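Local atomic coordinates of tRNA delta(2)-isopentenylpyrophosphate transferase (Staphylococcus epidermidis ATCC 12228, PDB entry 3D3Q), a protein that probably transfers a dimethylallyl group from dimethylallyl diphosphate to the adenine at position 37 of tRNAs that read codons beginning with uridine. Residues A[8-13]-A[98-104]; A[127-131]-A[174-180]; A[196-200]-A[310-314]; A[47-51]-A[243-249]. All blocks are in the same frame, centred on the assembly; numbering follows the deposited sequence.

Contact 1: residues A[8-13]-A[98-104]; sequences FLIVIV and VPIIAGG
Val11 and Ile101 meet across two parallel strands, their side chains crossing at a slant, and the ethyl arm of the isoleucine does most of the touching. With CG1 of Ile101 held between its own backbone N and carbonyl carbon (chi1 53°), the arm leans across to strand 8-13, and CD1 reaches both methyls of Val11, 3.3 Å from Val11 CG2. Leu9 comes to Ile101 CD1 at about a right angle, its CD2 3.9 Å away, while the other branch, Leu9 CD1, rests 3.7 Å from Pro99 CB. Leu9, Val11, Pro99 and Ile101 thus make one apolar face. On the other face Ile10 and Ile100 run alongside each other and point the same way, with Ile10 CB 3.9 Å from Ile100 CG2. Phe8 adds a ring edge to this side, where its CD2 meets Val98 CG1 near the ring plane.

Between the faces run four nearly straight backbone bonds in the parallel pattern: Ile10 N to Pro99 O, Ile101 N to Ile10 O, Ile12 N to Ile101 O and Gly103 N to Ile12 O. Gly103 then passes close to Lys20 of the predicted ATP-binding P-loop, which follows strand 8-13. Both strands lie inside the parallel sheet: strand 197-204 flanks 8-13, strand 33-37 flanks 98-102, helix 20-30 packs on Ile12 and Ile100, and helix 78-94 covers Leu9 and Pro99.

Contact 2: residues A[127-131]-A[174-180]; sequences KMKQV and EYYLKTK
Val131 sets both its methyls against the stem of Lys178, the two side chains crossing at about a right angle. CG2 of Val131 comes to 3.4 Å from Lys178 CG and also packs 3.9 Å from Leu177 CB; CG1 lies beside Lys178 CG and CE. Further along the same lysine, the methyl CE of Met128, a selenomethionine, approaches obliquely and lies 3.4 Å from Lys178 CE. The aliphatic part of Lys178 therefore works as an apolar surface, crossed by Val131 and touched by the methyl of Met128, its chain extended beyond CG with chi2, chi3 and chi4 all near 180°. The amide end of Gln130 sits across Leu177 CD1.

One polar bond joins the segments. Lys127 NZ donates to Leu177 O over 2.9 Å, nearly in line with the carbonyl bond, and the lysine reaches it by folding at chi2 (69°) and again at chi4. The two segments belong to helices 125-136 and 166-179 of the largely helical part of the protein; the axes of segments 127-131 and 174-179 approach to 9.5 Å, with directions 139° apart. Just past the second helix, Lys180 leaves helical geometry with positive phi. Lys180 NZ is 4.6 Å from Lys127 NZ, so the like charges probably repel.

In the next shell, Glu174 holds the tip of Lys178 through a salt bridge, its OE1 3.2 Å from Lys178 NZ and met on the anti side of the carboxylate. Asn286 offers that ammonium a second, weak hydrogen bond, and Arg171 makes a long, weak ion pair with the other oxygen of Glu174.

Contact 3: residues A[196-200]-A[310-314]; sequences YDTLL and QINKR
Arg314 reaches from the C-terminal helix to the start of strand 197-204 and spends two of its nitrogens there. Arg314 NE donates to Asp197 OD2 at 3.0 Å in a bent salt bridge, with an angle of 138° at the hydrogen; the oxygen is met on its syn side, though well out of the carboxylate plane, and the carboxylate and guanidinium planes lie 22° apart. Arg314 NH2 donates to Thr198 O at 2.9 Å. That acceptor lies at the guanidinium edge, close to its plane, yet the donor stands above the carbonyl plane and is not aligned with a lone pair. One guanidinium thus serves a carboxylate and the main-chain oxygen of the very next residue. Arg314 gets there by bending at chi2 (-67°). Asp197 is the centre of an inverse gamma turn.

Next to the polar pair, Leu199 supplies the apolar part. Its CD1 comes to 3.5 Å from Gln310 CG, and CD2 lies 3.9 Å from Ile311 CG1, the leucine and isoleucine crossing at about a right angle.

Away from the annotated sites, the contact packs helix 300-314 against the sheet. Strand 197-204 lies between strands 8-13 and 291-294: Asp197 and Leu199 bond through their backbones to Pro7 and Leu9, Leu200 to His291. Phe8 of strand 8-13 touches both Asp197 and Arg314, and Ile311 also packs on Phe31.

Contact 4: residues A[47-51]-A[243-249]; sequences MDIGT and SMQAIGY
Met47, a selenomethionine, reaches from its loop across Tyr249, and its methyl ends over the ring. At the root, Met47 CB lies 3.4 Å from Tyr249 OH. CG follows, anti to the carbonyl carbon (chi1 -48°), and the chain stays extended to the selenium; Met47 SE packs 3.6 Å from Ser243 CB. At chi3 (99°) the chain bends, turning the terminal methyl back onto the aromatic ring. Met47 CE stands 3.6 Å from the ring centroid of Tyr249, 19° off the normal, a CH-pi contact, displaced toward the CD2-CE2 rim. Met47 SE lies farther above the same face, 5.1 Å from the Tyr249 centroid, a Met-aromatic pair. Met47 CE also touches Met244 SE at 3.8 Å.

The hydroxyl end of Tyr249 enters the turn of residues 47-51, its OH 3.3 Å from Gly50 CA, with Thr51 CG2 alongside. Thr51 OG1 closes that turn by donating to Met47 O at 2.8 Å.

Glu229 of helix 226-235 ties the two loops together: OE1 bonds to Tyr249 OH, OE2 to the backbone N of Asp48 and Ile49. Ser243 OG is satisfied by Pro72 O. A buried phenol with a carboxylate at its hydroxyl and a selenomethionine methyl over its face is probably restrained in both position and tilt. This is consistent with Tyr249 anchoring residues 245-250, a region thought by similarity to meet the substrate tRNA.

Contacts 1 and 3 share the parallel sheet: strands 8-13 and 197-204 are neighbours, the centres are 11 Å apart, and the two contacts touch. The other two stand apart from this pair. Contact 2 joins two helices about 29 Å from contact 1 between centres, on the opposite side of the chain's centre; contact 4 joins two loops about 34 Å from contact 2, centre to centre. Along the chain contact 2 is nested within the loop closed by contact 4, whereas contact 4 crosses both contacts 1 and 3. The N-terminal strand, the later strand 197-204 and the C-terminal helix thus meet in one P-loop core, with the helical part and the region thought to meet tRNA built around it.

Contact 1: residues A[8-13]-A[98-104]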
loop_
_atom_site.group_PDB
_atom_site.type_symbol
_atom_site.label_atom_id
_atom_site.label_comp_id
_atom_site.label_asym_id
_atom_site.label_seq_id
_atom_site.Cartn_x
_atom_site.Cartn_y
_atom_site.Cartn_z
ATOM N N PHE A 8 11.137 -13.874 -9.082
ATOM C CA PHE A 8 11.181 -13.280 -7.755
ATOM C C PHE A 8 10.877 -11.789 -7.833
ATOM O O PHE A 8 11.415 -11.080 -8.687
ATOM C CB PHE A 8 12.558 -13.480 -7.115
ATOM C CG PHE A 8 12.632 -13.025 -5.685
ATOM C CD1 PHE A 8 11.850 -13.635 -4.709
ATOM C CD2 PHE A 8 13.464 -11.986 -5.310
ATOM C CE1 PHE A 8 11.899 -13.218 -3.379
ATOM C CE2 PHE A 8 13.520 -11.564 -3.980
ATOM C CZ PHE A 8 12.729 -12.188 -3.015
ATOM N N LEU A 9 10.013 -11.327 -6.930
ATOM C CA LEU A 9 9.621 -9.920 -6.866
ATOM C C LEU A 9 9.433 -9.444 -5.423
ATOM O O LEU A 9 8.807 -10.147 -4.633
ATOM C CB LEU A 9 8.307 -9.715 -7.608
ATOM C CG LEU A 9 7.797 -8.282 -7.602
ATOM C CD1 LEU A 9 8.598 -7.444 -8.565
ATOM C CD2 LEU A 9 6.352 -8.279 -8.000
ATOM N N ILE A 10 9.967 -8.270 -5.076
ATOM C CA ILE A 10 9.791 -7.719 -3.722
ATOM C C ILE A 10 8.736 -6.635 -3.814
ATOM O O ILE A 10 8.750 -5.840 -4.750
ATOM C CB ILE A 10 11.071 -7.023 -3.137
ATOM C CG1 ILE A 10 12.222 -8.013 -2.953
ATOM C CG2 ILE A 10 10.758 -6.451 -1.759
ATOM C CD1 ILE A 10 11.967 -9.021 -1.865
ATOM N N VAL A 11 7.815 -6.598 -2.858
ATOM C CA VAL A 11 6.776 -5.557 -2.869
ATOM C C VAL A 11 6.725 -4.892 -1.474
ATOM O O VAL A 11 6.480 -5.555 -0.457
ATOM C CB VAL A 11 5.362 -6.146 -3.235
ATOM C CG1 VAL A 11 4.369 -5.030 -3.478
ATOM C CG2 VAL A 11 5.456 -7.017 -4.460
ATOM N N ILE A 12 6.960 -3.582 -1.434
ATOM C CA ILE A 12 6.971 -2.832 -0.183
ATOM C C ILE A 12 5.902 -1.744 -0.182
ATOM O O ILE A 12 6.109 -0.651 -0.717
ATOM C CB ILE A 12 8.354 -2.183 0.053
ATOM C CG1 ILE A 12 9.438 -3.259 -0.034
ATOM C CG2 ILE A 12 8.400 -1.530 1.420
ATOM C CD1 ILE A 12 10.852 -2.723 0.010
ATOM N N VAL A 13 4.754 -2.052 0.419
ATOM C CA VAL A 13 3.644 -1.110 0.486
ATOM C C VAL A 13 3.619 -0.462 1.849
ATOM O O VAL A 13 4.219 -0.969 2.782
ATOM C CB VAL A 13 2.289 -1.812 0.258
ATOM C CG1 VAL A 13 2.216 -2.383 -1.152
ATOM C CG2 VAL A 13 2.103 -2.911 1.279
ATOM N N VAL A 98 17.129 -7.668 -9.241
ATOM C CA VAL A 98 15.964 -7.943 -8.424
ATOM C C VAL A 98 14.887 -6.898 -8.569
ATOM O O VAL A 98 15.016 -5.783 -8.054
ATOM C CB VAL A 98 16.334 -8.020 -6.947
ATOM C CG1 VAL A 98 15.090 -8.293 -6.121
ATOM C CG2 VAL A 98 17.370 -9.097 -6.741
ATOM N N PRO A 99 13.799 -7.245 -9.269
ATOM C CA PRO A 99 12.689 -6.317 -9.471
ATOM C C PRO A 99 11.989 -6.002 -8.135
ATOM O O PRO A 99 11.528 -6.910 -7.426
ATOM C CB PRO A 99 11.797 -7.069 -10.443
ATOM C CG PRO A 99 11.989 -8.479 -10.013
ATOM C CD PRO A 99 13.476 -8.574 -9.805
ATOM N N ILE A 100 11.906 -4.709 -7.807
ATOM C CA ILE A 100 11.298 -4.241 -6.556
ATOM C C ILE A 100 10.270 -3.160 -6.856
ATOM O O ILE A 100 10.571 -2.186 -7.543
ATOM C CB ILE A 100 12.361 -3.597 -5.631
ATOM C CG1 ILE A 100 13.565 -4.527 -5.472
ATOM C CG2 ILE A 100 11.765 -3.311 -4.293
ATOM C CD1 ILE A 100 14.822 -3.800 -5.073
ATOM N N ILE A 101 9.059 -3.328 -6.349
ATOM C CA ILE A 101 8.038 -2.315 -6.554
ATOM C C ILE A 101 7.787 -1.617 -5.215
ATOM O O ILE A 101 7.519 -2.249 -4.196
ATOM C CB ILE A 101 6.726 -2.912 -7.119
ATOM C CG1 ILE A 101 6.255 -4.061 -6.244
ATOM C CG2 ILE A 101 6.956 -3.390 -8.540
ATOM C CD1 ILE A 101 5.046 -4.761 -6.793
ATOM N N ALA A 102 7.921 -0.297 -5.240
ATOM C CA ALA A 102 7.738 0.536 -4.079
ATOM C C ALA A 102 6.407 1.230 -4.213
ATOM O O ALA A 102 6.074 1.763 -5.276
ATOM C CB ALA A 102 8.838 1.553 -4.002
ATOM N N GLY A 103 5.634 1.201 -3.133
ATOM C CA GLY A 103 4.338 1.858 -3.125
ATOM C C GLY A 103 3.258 1.111 -3.862
ATOM O O GLY A 103 3.407 -0.067 -4.181
ATOM N N GLY A 104 2.164 1.816 -4.129
ATOM C CA GLY A 104 1.039 1.225 -4.824
ATOM C C GLY A 104 -0.153 1.039 -3.902
ATOM O O GLY A 104 0.003 0.972 -2.688
#

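Contact 2: residues A[127-131]-A[174-180]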
loop_
_atom_site.group_PDB
_atom_site.type_symbol
_atom_site.label_atom_id
_atom_site.label_comp_id
_atom_site.label_asym_id
_atom_site.label_seq_id
_atom_site.Cartn_x
_atom_site.Cartn_y
_atom_site.Cartn_z
ATOM N N LYS A 127 -19.812 -3.693 10.389
ATOM C CA LYS A 127 -19.214 -5.018 10.578
ATOM C C LYS A 127 -17.896 -4.824 11.348
ATOM O O LYS A 127 -17.481 -5.686 12.115
ATOM C CB LYS A 127 -18.953 -5.700 9.211
ATOM C CG LYS A 127 -19.399 -7.184 9.117
ATOM C CD LYS A 127 -20.927 -7.324 9.147
ATOM C CE LYS A 127 -21.407 -8.648 9.773
ATOM N NZ LYS A 127 -21.044 -9.885 9.005
HETATM N N MSE A 128 -17.252 -3.679 11.145
HETATM C CA MSE A 128 -16.014 -3.381 11.843
HETATM C C MSE A 128 -16.200 -3.521 13.343
HETATM O O MSE A 128 -15.305 -3.995 14.043
HETATM C CB MSE A 128 -15.556 -1.956 11.550
HETATM C CG MSE A 128 -14.305 -1.893 10.702
HETATM SE SE MSE A 128 -14.554 -2.940 9.262
HETATM C CE MSE A 128 -12.923 -3.795 9.098
ATOM N N LYS A 129 -17.363 -3.094 13.828
ATOM C CA LYS A 129 -17.690 -3.154 15.253
ATOM C C LYS A 129 -18.131 -4.562 15.630
ATOM O O LYS A 129 -17.670 -5.130 16.624
ATOM C CB LYS A 129 -18.813 -2.153 15.581
ATOM C CG LYS A 129 -18.887 -1.765 17.063
ATOM C CD LYS A 129 -19.864 -0.606 17.320
ATOM C CE LYS A 129 -19.534 0.173 18.616
ATOM N NZ LYS A 129 -19.494 -0.648 19.873
ATOM N N GLN A 130 -19.031 -5.108 14.821
ATOM C CA GLN A 130 -19.564 -6.452 15.025
ATOM C C GLN A 130 -18.411 -7.450 15.063
ATOM O O GLN A 130 -18.270 -8.211 16.016
ATOM C CB GLN A 130 -20.535 -6.806 13.880
ATOM C CG GLN A 130 -21.409 -8.070 14.077
ATOM C CD GLN A 130 -20.698 -9.392 13.742
ATOM O OE1 GLN A 130 -19.919 -9.926 14.544
ATOM N NE2 GLN A 130 -20.965 -9.917 12.547
ATOM N N VAL A 131 -17.586 -7.431 14.020
ATOM C CA VAL A 131 -16.449 -8.337 13.907
ATOM C C VAL A 131 -15.419 -8.147 15.013
ATOM O O VAL A 131 -14.941 -9.120 15.605
ATOM C CB VAL A 131 -15.745 -8.166 12.541
ATOM C CG1 VAL A 131 -14.449 -8.974 12.507
ATOM C CG2 VAL A 131 -16.686 -8.611 11.425
ATOM N N GLU A 174 -11.522 -14.019 11.528
ATOM C CA GLU A 174 -11.709 -12.596 11.276
ATOM C C GLU A 174 -12.232 -12.327 9.857
ATOM O O GLU A 174 -13.168 -11.548 9.667
ATOM C CB GLU A 174 -10.381 -11.876 11.473
ATOM C CG GLU A 174 -10.433 -10.386 11.238
ATOM C CD GLU A 174 -9.067 -9.729 11.324
ATOM O OE1 GLU A 174 -9.023 -8.481 11.165
ATOM O OE2 GLU A 174 -8.055 -10.452 11.542
ATOM N N TYR A 175 -11.614 -12.972 8.869
ATOM C CA TYR A 175 -11.980 -12.833 7.458
ATOM C C TYR A 175 -13.425 -13.250 7.181
ATOM O O TYR A 175 -14.174 -12.536 6.512
ATOM C CB TYR A 175 -11.039 -13.682 6.607
ATOM C CG TYR A 175 -11.388 -13.678 5.149
ATOM C CD1 TYR A 175 -10.998 -12.630 4.321
ATOM C CD2 TYR A 175 -12.122 -14.713 4.600
ATOM C CE1 TYR A 175 -11.333 -12.616 2.973
ATOM C CE2 TYR A 175 -12.460 -14.715 3.266
ATOM C CZ TYR A 175 -12.069 -13.671 2.449
ATOM O OH TYR A 175 -12.415 -13.709 1.115
ATOM N N TYR A 176 -13.787 -14.428 7.686
ATOM C CA TYR A 176 -15.128 -14.988 7.553
ATOM C C TYR A 176 -16.167 -14.017 8.102
ATOM O O TYR A 176 -17.053 -13.570 7.386
ATOM C CB TYR A 176 -15.227 -16.299 8.341
ATOM C CG TYR A 176 -16.629 -16.852 8.378
ATOM C CD1 TYR A 176 -17.318 -17.106 7.195
ATOM C CD2 TYR A 176 -17.285 -17.085 9.584
ATOM C CE1 TYR A 176 -18.625 -17.575 7.204
ATOM C CE2 TYR A 176 -18.603 -17.551 9.606
ATOM C CZ TYR A 176 -19.266 -17.798 8.412
ATOM O OH TYR A 176 -20.560 -18.276 8.389
ATOM N N LEU A 177 -16.048 -13.711 9.393
ATOM C CA LEU A 177 -16.970 -12.806 10.067
ATOM C C LEU A 177 -17.237 -11.499 9.308
ATOM O O LEU A 177 -18.323 -10.943 9.421
ATOM C CB LEU A 177 -16.471 -12.471 11.478
ATOM C CG LEU A 177 -17.172 -13.079 12.714
ATOM C CD1 LEU A 177 -18.686 -13.216 12.475
ATOM C CD2 LEU A 177 -16.566 -14.426 13.033
ATOM N N LYS A 178 -16.257 -11.013 8.547
ATOM C CA LYS A 178 -16.418 -9.784 7.783
ATOM C C LYS A 178 -17.083 -10.021 6.424
ATOM O O LYS A 178 -18.182 -9.519 6.146
ATOM C CB LYS A 178 -15.066 -9.102 7.567
ATOM C CG LYS A 178 -14.500 -8.427 8.802
ATOM C CD LYS A 178 -13.123 -7.812 8.554
ATOM C CE LYS A 178 -12.623 -7.102 9.803
ATOM N NZ LYS A 178 -11.220 -6.671 9.662
ATOM N N THR A 179 -16.413 -10.790 5.575
ATOM C CA THR A 179 -16.918 -11.095 4.244
ATOM C C THR A 179 -17.965 -12.207 4.236
ATOM O O THR A 179 -18.638 -12.428 3.226
ATOM C CB THR A 179 -15.798 -11.534 3.326
ATOM O OG1 THR A 179 -16.334 -11.801 2.025
ATOM C CG2 THR A 179 -15.155 -12.791 3.861
ATOM N N LYS A 180 -18.093 -12.917 5.350
ATOM C CA LYS A 180 -19.079 -13.986 5.465
ATOM C C LYS A 180 -18.847 -15.115 4.471
ATOM O O LYS A 180 -19.722 -15.956 4.259
ATOM C CB LYS A 180 -20.489 -13.422 5.260
ATOM C CG LYS A 180 -21.402 -13.512 6.475
ATOM C CD LYS A 180 -21.828 -14.950 6.774
ATOM C CE LYS A 180 -22.625 -14.993 8.066
ATOM N NZ LYS A 180 -21.789 -14.419 9.178
#

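Contact 3: residues A[196-200]-A[310-314]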
loop_
_atom_site.group_PDB
_atom_site.type_symbol
_atom_site.label_atom_id
_atom_site.label_comp_id
_atom_site.label_asym_id
_atom_site.label_seq_id
_atom_site.Cartn_x
_atom_site.Cartn_y
_atom_site.Cartn_z
ATOM N N TYR A 196 3.877 -13.966 -9.601
ATOM C CA TYR A 196 5.249 -13.919 -9.130
ATOM C C TYR A 196 5.474 -14.560 -7.779
ATOM O O TYR A 196 4.539 -14.763 -7.007
ATOM C CB TYR A 196 5.728 -12.462 -9.064
ATOM C CG TYR A 196 5.403 -11.638 -10.288
ATOM C CD1 TYR A 196 4.199 -10.940 -10.389
ATOM C CD2 TYR A 196 6.309 -11.547 -11.345
ATOM C CE1 TYR A 196 3.914 -10.164 -11.518
ATOM C CE2 TYR A 196 6.032 -10.784 -12.474
ATOM C CZ TYR A 196 4.844 -10.096 -12.556
ATOM O OH TYR A 196 4.609 -9.336 -13.675
ATOM N N ASP A 197 6.738 -14.884 -7.517
ATOM C CA ASP A 197 7.157 -15.452 -6.237
ATOM C C ASP A 197 7.320 -14.230 -5.329
ATOM O O ASP A 197 8.437 -13.883 -4.924
ATOM C CB ASP A 197 8.509 -16.154 -6.376
ATOM C CG ASP A 197 9.103 -16.526 -5.031
ATOM O OD1 ASP A 197 10.323 -16.783 -4.946
ATOM O OD2 ASP A 197 8.340 -16.558 -4.044
ATOM N N THR A 198 6.198 -13.589 -5.010
ATOM C CA THR A 198 6.184 -12.357 -4.215
ATOM C C THR A 198 6.607 -12.405 -2.752
ATOM O O THR A 198 6.371 -13.377 -2.045
ATOM C CB THR A 198 4.780 -11.682 -4.272
ATOM O OG1 THR A 198 3.875 -12.382 -3.408
ATOM C CG2 THR A 198 4.225 -11.704 -5.701
ATOM N N LEU A 199 7.251 -11.327 -2.325
ATOM C CA LEU A 199 7.684 -11.164 -0.948
ATOM C C LEU A 199 7.015 -9.859 -0.523
ATOM O O LEU A 199 7.655 -8.820 -0.405
ATOM C CB LEU A 199 9.209 -11.053 -0.867
ATOM C CG LEU A 199 9.837 -10.732 0.497
ATOM C CD1 LEU A 199 9.094 -11.406 1.645
ATOM C CD2 LEU A 199 11.279 -11.176 0.449
ATOM N N LEU A 200 5.705 -9.929 -0.324
ATOM C CA LEU A 200 4.907 -8.773 0.029
ATOM C C LEU A 200 5.079 -8.316 1.468
ATOM O O LEU A 200 4.685 -9.011 2.401
ATOM C CB LEU A 200 3.442 -9.084 -0.250
ATOM C CG LEU A 200 2.429 -7.955 -0.165
ATOM C CD1 LEU A 200 2.684 -6.915 -1.252
ATOM C CD2 LEU A 200 1.035 -8.547 -0.324
ATOM N N GLN A 310 14.332 -12.875 5.277
ATOM C CA GLN A 310 13.314 -13.448 4.425
ATOM C C GLN A 310 13.937 -13.785 3.065
ATOM O O GLN A 310 13.570 -14.777 2.446
ATOM C CB GLN A 310 12.163 -12.451 4.262
ATOM C CG GLN A 310 10.766 -13.055 4.307
ATOM C CD GLN A 310 10.356 -13.533 5.693
ATOM O OE1 GLN A 310 9.226 -13.982 5.897
ATOM N NE2 GLN A 310 11.270 -13.439 6.650
ATOM N N ILE A 311 14.885 -12.972 2.608
ATOM C CA ILE A 311 15.534 -13.219 1.321
ATOM C C ILE A 311 16.581 -14.328 1.395
ATOM O O ILE A 311 16.899 -14.965 0.380
ATOM C CB ILE A 311 16.215 -11.942 0.762
ATOM C CG1 ILE A 311 15.166 -10.870 0.475
ATOM C CG2 ILE A 311 16.966 -12.267 -0.517
ATOM C CD1 ILE A 311 15.749 -9.520 0.167
ATOM N N ASN A 312 17.134 -14.557 2.584
ATOM C CA ASN A 312 18.127 -15.622 2.748
ATOM C C ASN A 312 17.439 -17.004 2.780
ATOM O O ASN A 312 18.068 -18.006 3.119
ATOM C CB ASN A 312 18.980 -15.407 4.019
ATOM C CG ASN A 312 19.996 -14.258 3.879
ATOM O OD1 ASN A 312 20.252 -13.750 2.779
ATOM N ND2 ASN A 312 20.589 -13.861 5.004
ATOM N N LYS A 313 16.160 -17.049 2.390
ATOM C CA LYS A 313 15.400 -18.306 2.307
ATOM C C LYS A 313 15.101 -18.545 0.826
ATOM O O LYS A 313 15.354 -19.636 0.294
ATOM C CB LYS A 313 14.082 -18.243 3.104
ATOM C CG LYS A 313 14.262 -18.115 4.619
ATOM C CD LYS A 313 15.155 -19.225 5.164
ATOM C CE LYS A 313 15.882 -18.807 6.447
ATOM N NZ LYS A 313 16.727 -19.908 7.033
ATOM N N ARG A 314 14.581 -17.508 0.164
ATOM C CA ARG A 314 14.257 -17.567 -1.268
ATOM C C ARG A 314 15.481 -18.010 -2.068
ATOM O O ARG A 314 15.360 -18.389 -3.235
ATOM C CB ARG A 314 13.807 -16.194 -1.796
ATOM C CG ARG A 314 12.451 -15.701 -1.327
ATOM C CD ARG A 314 11.293 -16.540 -1.864
ATOM N NE ARG A 314 10.018 -15.836 -1.709
ATOM C CZ ARG A 314 9.475 -15.497 -0.541
ATOM N NH1 ARG A 314 10.083 -15.801 0.595
ATOM N NH2 ARG A 314 8.332 -14.825 -0.504
#

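Contact 4: residues A[47-51]-A[243-249]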
loop_
_atom_site.group_PDB
_atom_site.type_symbol
_atom_site.label_atom_id
_atom_site.label_comp_id
_atom_site.label_asym_id
_atom_site.label_seq_id
_atom_site.Cartn_x
_atom_site.Cartn_y
_atom_site.Cartn_z
HETATM N N MSE A 47 3.920 17.183 -11.007
HETATM C CA MSE A 47 3.249 16.908 -9.745
HETATM C C MSE A 47 4.207 16.098 -8.877
HETATM O O MSE A 47 4.076 14.883 -8.761
HETATM C CB MSE A 47 1.969 16.126 -10.005
HETATM C CG MSE A 47 1.136 16.747 -11.098
HETATM SE SE MSE A 47 -0.538 15.847 -11.334
HETATM C CE MSE A 47 -1.694 17.024 -10.340
ATOM N N ASP A 48 5.166 16.789 -8.262
ATOM C CA ASP A 48 6.169 16.141 -7.428
ATOM C C ASP A 48 5.945 16.305 -5.919
ATOM O O ASP A 48 6.085 15.349 -5.155
ATOM C CB ASP A 48 7.566 16.658 -7.802
ATOM C CG ASP A 48 7.699 16.991 -9.293
ATOM O OD1 ASP A 48 7.294 16.173 -10.156
ATOM O OD2 ASP A 48 8.225 18.081 -9.607
ATOM N N ILE A 49 5.592 17.509 -5.492
ATOM C CA ILE A 49 5.380 17.772 -4.079
ATOM C C ILE A 49 4.142 17.106 -3.491
ATOM O O ILE A 49 4.224 16.445 -2.461
ATOM C CB ILE A 49 5.291 19.287 -3.820
ATOM C CG1 ILE A 49 6.614 19.947 -4.186
ATOM C CG2 ILE A 49 4.922 19.547 -2.361
ATOM C CD1 ILE A 49 6.603 21.445 -4.057
ATOM N N GLY A 50 2.995 17.282 -4.136
ATOM C CA GLY A 50 1.770 16.695 -3.611
ATOM C C GLY A 50 1.704 15.178 -3.672
ATOM O O GLY A 50 0.806 14.558 -3.106
ATOM N N THR A 51 2.673 14.575 -4.336
ATOM C CA THR A 51 2.670 13.145 -4.487
ATOM C C THR A 51 3.801 12.469 -3.739
ATOM O O THR A 51 3.959 11.248 -3.819
ATOM C CB THR A 51 2.784 12.795 -5.953
ATOM O OG1 THR A 51 4.010 13.338 -6.468
ATOM C CG2 THR A 51 1.599 13.390 -6.726
ATOM N N SER A 243 -5.844 13.652 -12.783
ATOM C CA SER A 243 -4.772 13.889 -11.829
ATOM C C SER A 243 -5.091 15.018 -10.845
ATOM O O SER A 243 -4.812 14.895 -9.658
ATOM C CB SER A 243 -3.497 14.208 -12.586
ATOM O OG SER A 243 -3.754 15.241 -13.510
HETATM N N MSE A 244 -5.678 16.111 -11.335
HETATM C CA MSE A 244 -6.011 17.258 -10.484
HETATM C C MSE A 244 -7.136 16.993 -9.506
HETATM O O MSE A 244 -7.573 17.902 -8.799
HETATM C CB MSE A 244 -6.402 18.459 -11.338
HETATM C CG MSE A 244 -5.272 19.072 -12.133
HETATM SE SE MSE A 244 -3.989 20.021 -11.051
HETATM C CE MSE A 244 -4.827 21.763 -11.037
ATOM N N GLN A 245 -7.612 15.751 -9.477
ATOM C CA GLN A 245 -8.704 15.351 -8.592
ATOM C C GLN A 245 -8.192 14.560 -7.422
ATOM O O GLN A 245 -8.958 14.198 -6.534
ATOM C CB GLN A 245 -9.720 14.510 -9.360
ATOM C CG GLN A 245 -10.591 15.318 -10.275
ATOM C CD GLN A 245 -11.438 16.285 -9.494
ATOM O OE1 GLN A 245 -12.229 15.877 -8.647
ATOM N NE2 GLN A 245 -11.280 17.575 -9.766
ATOM N N ALA A 246 -6.894 14.281 -7.433
ATOM C CA ALA A 246 -6.273 13.513 -6.357
ATOM C C ALA A 246 -6.187 14.345 -5.089
ATOM O O ALA A 246 -6.041 15.570 -5.143
ATOM C CB ALA A 246 -4.881 13.051 -6.769
ATOM N N ILE A 247 -6.281 13.673 -3.947
ATOM C CA ILE A 247 -6.210 14.357 -2.672
ATOM C C ILE A 247 -4.896 15.146 -2.617
ATOM O O ILE A 247 -3.815 14.603 -2.850
ATOM C CB ILE A 247 -6.314 13.342 -1.496
ATOM C CG1 ILE A 247 -5.304 13.718 -0.414
ATOM C CG2 ILE A 247 -6.161 11.897 -2.010
ATOM C CD1 ILE A 247 -5.052 12.624 0.593
ATOM N N GLY A 248 -5.010 16.438 -2.333
ATOM C CA GLY A 248 -3.837 17.289 -2.286
ATOM C C GLY A 248 -3.814 18.309 -3.424
ATOM O O GLY A 248 -2.918 19.145 -3.515
ATOM N N TYR A 249 -4.798 18.236 -4.306
ATOM C CA TYR A 249 -4.873 19.161 -5.405
ATOM C C TYR A 249 -6.297 19.628 -5.550
ATOM O O TYR A 249 -6.546 20.820 -5.716
ATOM C CB TYR A 249 -4.412 18.522 -6.720
ATOM C CG TYR A 249 -2.958 18.137 -6.751
ATOM C CD1 TYR A 249 -2.523 16.976 -6.149
ATOM C CD2 TYR A 249 -2.019 18.943 -7.368
ATOM C CE1 TYR A 249 -1.186 16.620 -6.162
ATOM C CE2 TYR A 249 -0.675 18.599 -7.388
ATOM C CZ TYR A 249 -0.267 17.432 -6.785
ATOM O OH TYR A 249 1.056 17.058 -6.817
#